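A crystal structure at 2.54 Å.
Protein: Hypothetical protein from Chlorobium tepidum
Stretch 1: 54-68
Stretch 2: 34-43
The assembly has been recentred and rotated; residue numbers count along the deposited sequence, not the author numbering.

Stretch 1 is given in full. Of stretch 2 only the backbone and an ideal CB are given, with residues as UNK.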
ATOM      1  N   GLY A  54      -6.383  -5.406   9.936  1.00 60.82           N
ATOM      2  CA  GLY A  54      -6.684  -5.248   8.518  1.00 60.68           C
ATOM      3  C   GLY A  54      -6.823  -3.798   8.099  1.00 60.40           C
ATOM      4  O   GLY A  54      -6.289  -3.398   7.073  1.00 60.29           O
ATOM      5  N   PHE A  55      -7.533  -3.011   8.899  1.00 59.99           N
ATOM      6  CA  PHE A  55      -7.732  -1.606   8.590  1.00 59.74           C
ATOM      7  C   PHE A  55      -6.409  -0.842   8.572  1.00 60.14           C
ATOM      8  O   PHE A  55      -6.172  -0.041   7.667  1.00 60.29           O
ATOM      9  CB  PHE A  55      -8.700  -0.968   9.579  1.00 58.47           C
ATOM     10  CG  PHE A  55      -9.076   0.437   9.227  1.00 57.26           C
ATOM     11  CD1 PHE A  55     -10.036   0.683   8.260  1.00 55.82           C
ATOM     12  CD2 PHE A  55      -8.473   1.513   9.857  1.00 56.73           C
ATOM     13  CE1 PHE A  55     -10.388   1.972   7.927  1.00 56.42           C
ATOM     14  CE2 PHE A  55      -8.823   2.812   9.531  1.00 57.62           C
ATOM     15  CZ  PHE A  55      -9.780   3.041   8.564  1.00 56.90           C
ATOM     16  N   ASP A  56      -5.554  -1.083   9.563  1.00 60.46           N
ATOM     17  CA  ASP A  56      -4.239  -0.437   9.606  1.00 61.12           C
ATOM     18  C   ASP A  56      -3.378  -0.849   8.400  1.00 61.08           C
ATOM     19  O   ASP A  56      -2.627  -0.029   7.855  1.00 61.01           O
ATOM     20  CB  ASP A  56      -3.512  -0.728  10.931  1.00 61.57           C
ATOM     21  CG  ASP A  56      -4.145  -0.013  12.130  1.00 63.51           C
ATOM     22  OD1 ASP A  56      -4.806   1.028  11.946  1.00 68.43           O
ATOM     23  OD2 ASP A  56      -3.967  -0.489  13.271  1.00 66.03           O
ATOM     24  N   ALA A  57      -3.502  -2.105   7.974  1.00 60.77           N
ATOM     25  CA  ALA A  57      -2.770  -2.586   6.804  1.00 60.75           C
ATOM     26  C   ALA A  57      -3.182  -1.833   5.542  1.00 60.95           C
ATOM     27  O   ALA A  57      -2.338  -1.459   4.731  1.00 61.47           O
ATOM     28  CB  ALA A  57      -2.995  -4.076   6.616  1.00 60.95           C
ATOM     29  N   PHE A  58      -4.482  -1.612   5.389  1.00 61.06           N
ATOM     30  CA  PHE A  58      -5.024  -0.906   4.235  1.00 61.33           C
ATOM     31  C   PHE A  58      -4.524   0.538   4.239  1.00 60.98           C
ATOM     32  O   PHE A  58      -4.136   1.064   3.198  1.00 61.30           O
ATOM     33  CB  PHE A  58      -6.554  -0.939   4.275  1.00 62.67           C
ATOM     34  CG  PHE A  58      -7.168  -2.280   3.923  1.00 64.95           C
ATOM     35  CD1 PHE A  58      -6.505  -3.491   4.145  1.00 68.28           C
ATOM     36  CD2 PHE A  58      -8.472  -2.325   3.444  1.00 69.81           C
ATOM     37  CE1 PHE A  58      -7.108  -4.701   3.841  1.00 69.58           C
ATOM     38  CE2 PHE A  58      -9.081  -3.533   3.140  1.00 71.34           C
ATOM     39  CZ  PHE A  58      -8.398  -4.723   3.340  1.00 69.72           C
ATOM     40  N   CYS A  59      -4.524   1.167   5.414  1.00 60.80           N
ATOM     41  CA  CYS A  59      -4.042   2.538   5.557  1.00 61.31           C
ATOM     42  C   CYS A  59      -2.553   2.646   5.227  1.00 61.20           C
ATOM     43  O   CYS A  59      -2.137   3.584   4.536  1.00 61.36           O
ATOM     44  CB  CYS A  59      -4.287   3.059   6.978  1.00 61.36           C
ATOM     45  SG  CYS A  59      -6.022   3.235   7.433  1.00 63.59           S
ATOM     46  N   HIS A  60      -1.759   1.700   5.729  1.00 60.94           N
ATOM     47  CA  HIS A  60      -0.317   1.679   5.450  1.00 60.99           C
ATOM     48  C   HIS A  60       0.006   1.442   3.967  1.00 60.80           C
ATOM     49  O   HIS A  60       0.988   1.983   3.452  1.00 60.48           O
ATOM     50  CB  HIS A  60       0.407   0.632   6.301  1.00 61.26           C
ATOM     51  CG  HIS A  60       0.652   1.057   7.715  1.00 61.28           C
ATOM     52  ND1 HIS A  60       0.024   0.467   8.791  1.00 62.06           N
ATOM     53  CD2 HIS A  60       1.460   2.013   8.230  1.00 62.04           C
ATOM     54  CE1 HIS A  60       0.442   1.036   9.907  1.00 62.19           C
ATOM     55  NE2 HIS A  60       1.313   1.978   9.595  1.00 62.54           N
ATOM     56  N   ALA A  61      -0.798   0.623   3.293  1.00 60.51           N
ATOM     57  CA  ALA A  61      -0.607   0.376   1.869  1.00 60.83           C
ATOM     58  C   ALA A  61      -0.834   1.672   1.107  1.00 60.76           C
ATOM     59  O   ALA A  61      -0.014   2.069   0.274  1.00 61.13           O
ATOM     60  CB  ALA A  61      -1.573  -0.687   1.379  1.00 61.49           C
ATOM     61  N   GLY A  62      -1.954   2.327   1.404  1.00 60.09           N
ATOM     62  CA  GLY A  62      -2.292   3.603   0.787  1.00 60.05           C
ATOM     63  C   GLY A  62      -1.244   4.661   1.087  1.00 60.65           C
ATOM     64  O   GLY A  62      -0.849   5.416   0.200  1.00 61.21           O
ATOM     65  N   LEU A  63      -0.791   4.710   2.336  1.00 60.59           N
ATOM     66  CA  LEU A  63       0.218   5.681   2.752  1.00 60.82           C
ATOM     67  C   LEU A  63       1.532   5.459   2.007  1.00 61.02           C
ATOM     68  O   LEU A  63       2.172   6.417   1.584  1.00 60.63           O
ATOM     69  CB  LEU A  63       0.440   5.618   4.269  1.00 60.44           C
ATOM     70  CG  LEU A  63       1.489   6.551   4.896  1.00 60.87           C
ATOM     71  CD1 LEU A  63       1.252   8.012   4.539  1.00 62.11           C
ATOM     72  CD2 LEU A  63       1.500   6.383   6.400  1.00 60.55           C
ATOM     73  N   ALA A  64       1.917   4.198   1.845  1.00 61.31           N
ATOM     74  CA  ALA A  64       3.150   3.850   1.137  1.00 61.15           C
ATOM     75  C   ALA A  64       3.093   4.301  -0.319  1.00 61.10           C
ATOM     76  O   ALA A  64       4.076   4.815  -0.849  1.00 60.99           O
ATOM     77  CB  ALA A  64       3.402   2.350   1.212  1.00 61.38           C
ATOM     78  N   GLU A  65       1.943   4.106  -0.959  1.00 61.18           N
ATOM     79  CA  GLU A  65       1.757   4.538  -2.345  1.00 62.02           C
ATOM     80  C   GLU A  65       1.883   6.055  -2.466  1.00 61.51           C
ATOM     81  O   GLU A  65       2.506   6.553  -3.403  1.00 62.08           O
ATOM     82  CB  GLU A  65       0.390   4.090  -2.885  1.00 61.39           C
ATOM     83  CG  GLU A  65       0.092   4.583  -4.309  1.00 64.47           C
ATOM     84  CD  GLU A  65      -1.262   4.120  -4.866  1.00 65.61           C
ATOM     85  OE1 GLU A  65      -1.903   3.207  -4.278  1.00 74.09           O
ATOM     86  OE2 GLU A  65      -1.675   4.680  -5.911  1.00 70.54           O
ATOM     87  N   ALA A  66       1.276   6.782  -1.530  1.00 61.39           N
ATOM     88  CA  ALA A  66       1.325   8.244  -1.541  1.00 61.23           C
ATOM     89  C   ALA A  66       2.748   8.757  -1.338  1.00 61.10           C
ATOM     90  O   ALA A  66       3.209   9.633  -2.067  1.00 61.42           O
ATOM     91  CB  ALA A  66       0.412   8.815  -0.474  1.00 61.40           C
ATOM     92  N   LEU A  67       3.437   8.203  -0.345  1.00 60.60           N
ATOM     93  CA  LEU A  67       4.806   8.602  -0.039  1.00 60.61           C
ATOM     94  C   LEU A  67       5.769   8.272  -1.180  1.00 60.81           C
ATOM     95  O   LEU A  67       6.730   9.011  -1.423  1.00 60.77           O
ATOM     96  CB  LEU A  67       5.267   7.946   1.261  1.00 60.38           C
ATOM     97  CG  LEU A  67       4.549   8.452   2.516  1.00 61.80           C
ATOM     98  CD1 LEU A  67       4.825   7.538   3.696  1.00 63.52           C
ATOM     99  CD2 LEU A  67       4.941   9.890   2.843  1.00 61.59           C
ATOM    100  N   ALA A  68       5.519   7.158  -1.866  1.00 60.78           N
ATOM    101  CA  ALA A  68       6.324   6.775  -3.021  1.00 60.70           C
ATOM    102  C   ALA A  68       6.122   7.811  -4.118  1.00 60.67           C
ATOM    103  O   ALA A  68       7.079   8.217  -4.778  1.00 60.68           O
ATOM    104  CB  ALA A  68       5.915   5.393  -3.519  1.00 60.62           C
ATOM    105  N   UNK A  34      -4.697   9.123   5.192  1.00 60.60           N
ATOM    106  CA  UNK A  34      -4.367   7.778   5.670  1.00 61.20           C
ATOM    107  C   UNK A  34      -3.954   7.811   7.131  1.00 60.94           C
ATOM    108  O   UNK A  34      -4.383   6.968   7.915  1.00 61.51           O
ATOM    109  CB  UNK A  34      -3.251   7.163   4.823  1.00 61.20           C
ATOM    110  N   UNK A  35      -3.107   8.771   7.489  1.00 60.54           N
ATOM    111  CA  UNK A  35      -2.678   8.925   8.870  1.00 60.73           C
ATOM    112  C   UNK A  35      -3.878   9.300   9.736  1.00 60.63           C
ATOM    113  O   UNK A  35      -4.030   8.793  10.849  1.00 61.31           O
ATOM    114  CB  UNK A  35      -1.575   9.979   8.983  1.00 60.73           C
ATOM    115  N   UNK A  36      -4.732  10.182   9.218  1.00 60.57           N
ATOM    116  CA  UNK A  36      -5.921  10.615   9.950  1.00 60.77           C
ATOM    117  C   UNK A  36      -6.877   9.445  10.186  1.00 60.53           C
ATOM    118  O   UNK A  36      -7.465   9.332  11.258  1.00 60.01           O
ATOM    119  CB  UNK A  36      -6.635  11.734   9.189  1.00 60.77           C
ATOM    120  N   UNK A  37      -7.016   8.576   9.189  1.00 60.59           N
ATOM    121  CA  UNK A  37      -7.883   7.405   9.302  1.00 60.72           C
ATOM    122  C   UNK A  37      -7.432   6.480  10.433  1.00 61.04           C
ATOM    123  O   UNK A  37      -8.266   5.958  11.173  1.00 61.03           O
ATOM    124  CB  UNK A  37      -7.908   6.638   7.978  1.00 60.72           C
ATOM    125  N   UNK A  38      -6.122   6.276  10.563  1.00 61.74           N
ATOM    126  CA  UNK A  38      -5.582   5.449  11.644  1.00 63.90           C
ATOM    127  C   UNK A  38      -5.722   6.118  13.000  1.00 61.65           C
ATOM    128  O   UNK A  38      -6.052   5.459  13.984  1.00 61.49           O
ATOM    129  CB  UNK A  38      -4.109   5.129  11.379  1.00 63.90           C
ATOM    130  N   UNK A  39      -5.459   7.422  13.050  1.00 61.20           N
ATOM    131  CA  UNK A  39      -5.593   8.182  14.286  1.00 61.22           C
ATOM    132  C   UNK A  39      -7.004   8.022  14.849  1.00 60.76           C
ATOM    133  O   UNK A  39      -7.174   7.816  16.052  1.00 61.22           O
ATOM    134  CB  UNK A  39      -5.274   9.659  14.048  1.00 61.22           C
ATOM    135  N   UNK A  40      -8.004   8.090  13.972  1.00 60.26           N
ATOM    136  CA  UNK A  40      -9.402   7.928  14.362  1.00 59.96           C
ATOM    137  C   UNK A  40      -9.701   6.494  14.788  1.00 60.41           C
ATOM    138  O   UNK A  40     -10.372   6.274  15.793  1.00 60.34           O
ATOM    139  CB  UNK A  40     -10.323   8.333  13.210  1.00 59.96           C
ATOM    140  N   UNK A  41      -9.212   5.524  14.022  1.00 60.80           N
ATOM    141  CA  UNK A  41      -9.463   4.116  14.331  1.00 60.87           C
ATOM    142  C   UNK A  41      -8.911   3.713  15.697  1.00 60.85           C
ATOM    143  O   UNK A  41      -9.499   2.873  16.377  1.00 60.98           O
ATOM    144  CB  UNK A  41      -8.850   3.227  13.247  1.00 60.87           C
ATOM    145  N   UNK A  42      -7.796   4.319  16.101  1.00 60.81           N
ATOM    146  CA  UNK A  42      -7.192   4.011  17.401  1.00 61.23           C
ATOM    147  C   UNK A  42      -7.783   4.778  18.594  1.00 60.56           C
ATOM    148  O   UNK A  42      -7.289   4.633  19.707  1.00 60.87           O
ATOM    149  CB  UNK A  42      -5.691   4.297  17.328  1.00 61.23           C
ATOM    150  N   UNK A  43      -8.828   5.577  18.371  1.00 60.47           N
ATOM    151  CA  UNK A  43      -9.516   6.275  19.465  1.00 60.31           C
ATOM    152  C   UNK A  43     -10.736   5.484  19.933  1.00 60.62           C
ATOM    153  O   UNK A  43     -11.445   5.918  20.843  1.00 60.66           O
ATOM    154  CB  UNK A  43      -9.938   7.678  19.024  1.00 60.31           C
TER

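Stretch 1 is helical throughout, and positions 34 to 41 form a second helix nearly antiparallel to it, at 162° with the axes 9.2 Å apart at their closest.

Position 34 lies where the backbones come close, its CA 5.3 Å from the CA of Cys-59. Its ideal CB points toward stretch 1, 3.8 Å from Cys-59 O and 4.0 Å from Leu-63 CB, and Gly-62 presents bare backbone nearby. A small side chain such as alanine, serine or cysteine suits this space. The residue is Cys-34; its SG lies 3.6 Å from Leu-63 N and 3.8 Å from Gly-62 C. A CB on Gly-62 would fall 3.3 Å from Cys-34 SG, so the glycine makes room for the sulfur.

At position 35 the CA-to-CB bond points sideways, and the ideal CB is 5.4 Å from Leu-63 CD2. A long side chain with an aliphatic stem, such as lysine, arginine, methionine or glutamine, could reach back over the leucines. Arg-35 does so: its NH1 is 3.9 Å from Leu-63 CD2 and its NH2 3.8 Å from Leu-67 CD2, while Leu-63 CD1 lies over one face of the guanidinium.

Position 36 has nothing of stretch 1 near its ideal CB, so many residues would serve; it is Arg-36.

Position 37 points toward stretch 1, its ideal CB 3.9 Å from Cys-59 SG and 4.1 Å from Phe-55 CZ. Both neighbours favour a small apolar residue, and Ala-37 packs its methyl group against them. Its carbonyl oxygen meets the edge of the phenylalanine ring, 3.6 Å from Phe-55 CE2.

At position 38 the bond points sideways; beside it is a hollow lined by Asp-56, Cys-59, His-60 and Leu-63. A long, flexible chain such as methionine, lysine or glutamine would suit it; leucine would fill only its near part. The residue is Met-38, as selenomethionine, and it enters as a knob into a hole. Its CG is 3.5 Å from Cys-59 CB, its SE sits over one face of the His-60 ring, 3.6 Å from CE1, and its CE reaches Leu-63 CD2 at 4.1 Å.

Positions 39 and 40 make no contact with stretch 1 and constrain little; they are Glu-39 and Ile-40.

Position 41 points toward stretch 1, with its ideal CB 3.7 Å from Phe-55 CE2, which suggests a small residue: alanine, serine or perhaps threonine. Ser-41 keeps its CB against the ring and turns its OG back to hydrogen-bond Met-38 O at 2.8 Å.

Position 42 lies beyond the helix, with phi/psi of -84/4, and its CB points sideways. The Asp-56 carboxylate is the feature within reach, favouring a longer donor such as histidine, glutamine, lysine or arginine. His-42 gives a weak hydrogen bond from NE2 to Asp-56 OD2 at 2.8 Å.

Position 43 is out of reach of stretch 1 and open to many residues; Thr-43 hydrogen-bonds through OG1 to Ile-40 O at 2.8 Å.

Stretch 2 (34-43) CRRAMEISHT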
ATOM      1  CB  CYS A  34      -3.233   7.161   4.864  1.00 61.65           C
ATOM      2  SG  CYS A  34      -3.678   6.749   3.185  1.00 65.70           S
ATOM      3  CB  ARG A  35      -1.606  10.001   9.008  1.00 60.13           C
ATOM      4  CG  ARG A  35      -0.319   9.783   8.223  1.00 61.60           C
ATOM      5  CD  ARG A  35       0.650  10.913   8.545  1.00 62.47           C
ATOM      6  NE  ARG A  35       1.584  11.242   7.465  1.00 66.47           N
ATOM      7  CZ  ARG A  35       2.734  10.623   7.204  1.00 66.91           C
ATOM      8  NH1 ARG A  35       3.133   9.568   7.909  1.00 68.51           N
ATOM      9  NH2 ARG A  35       3.491  11.055   6.201  1.00 64.34           N
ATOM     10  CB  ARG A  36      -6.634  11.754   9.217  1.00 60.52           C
ATOM     11  CG  ARG A  36      -7.775  12.367  10.027  1.00 61.38           C
ATOM     12  CD  ARG A  36      -8.269  13.690   9.445  1.00 62.14           C
ATOM     13  NE  ARG A  36      -8.931  13.542   8.151  1.00 64.07           N
ATOM     14  CZ  ARG A  36     -10.185  13.127   7.973  1.00 64.40           C
ATOM     15  NH1 ARG A  36     -10.948  12.776   8.999  1.00 66.65           N
ATOM     16  NH2 ARG A  36     -10.683  13.038   6.746  1.00 66.06           N
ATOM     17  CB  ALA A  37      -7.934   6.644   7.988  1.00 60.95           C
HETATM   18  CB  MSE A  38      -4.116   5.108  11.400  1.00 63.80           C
HETATM   19  CG  MSE A  38      -3.926   4.084  10.301  1.00 68.66           C
HETATM   20 SE   MSE A  38      -2.042   3.608   9.948  1.00 78.97          SE
HETATM   21  CE  MSE A  38      -1.431   5.302   8.980  1.00 68.97           C
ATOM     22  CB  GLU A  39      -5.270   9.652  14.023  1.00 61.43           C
ATOM     23  CG  GLU A  39      -5.211  10.538  15.267  1.00 64.04           C
ATOM     24  CD  GLU A  39      -4.653  11.932  14.973  1.00 64.22           C
ATOM     25  OE1 GLU A  39      -4.326  12.220  13.796  1.00 71.01           O
ATOM     26  OE2 GLU A  39      -4.533  12.737  15.925  1.00 67.26           O
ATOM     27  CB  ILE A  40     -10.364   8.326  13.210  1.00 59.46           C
ATOM     28  CG1 ILE A  40     -10.268   9.826  12.926  1.00 58.80           C
ATOM     29  CG2 ILE A  40     -11.813   7.979  13.566  1.00 58.43           C
ATOM     30  CD1 ILE A  40     -10.959  10.269  11.654  1.00 59.51           C
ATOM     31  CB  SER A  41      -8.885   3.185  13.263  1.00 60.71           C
ATOM     32  OG  SER A  41      -7.476   3.098  13.366  1.00 62.10           O
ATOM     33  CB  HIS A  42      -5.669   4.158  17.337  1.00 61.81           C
ATOM     34  CG  HIS A  42      -5.021   3.166  16.424  1.00 64.50           C
ATOM     35  ND1 HIS A  42      -4.371   3.530  15.264  1.00 68.99           N
ATOM     36  CD2 HIS A  42      -4.973   1.814  16.473  1.00 67.65           C
ATOM     37  CE1 HIS A  42      -3.923   2.448  14.654  1.00 68.95           C
ATOM     38  NE2 HIS A  42      -4.279   1.393  15.364  1.00 70.03           N
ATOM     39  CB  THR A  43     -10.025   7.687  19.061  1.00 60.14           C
ATOM     40  OG1 THR A  43     -11.096   7.573  18.114  1.00 59.91           O
ATOM     41  CG2 THR A  43      -8.906   8.543  18.485  1.00 59.58           C
TER
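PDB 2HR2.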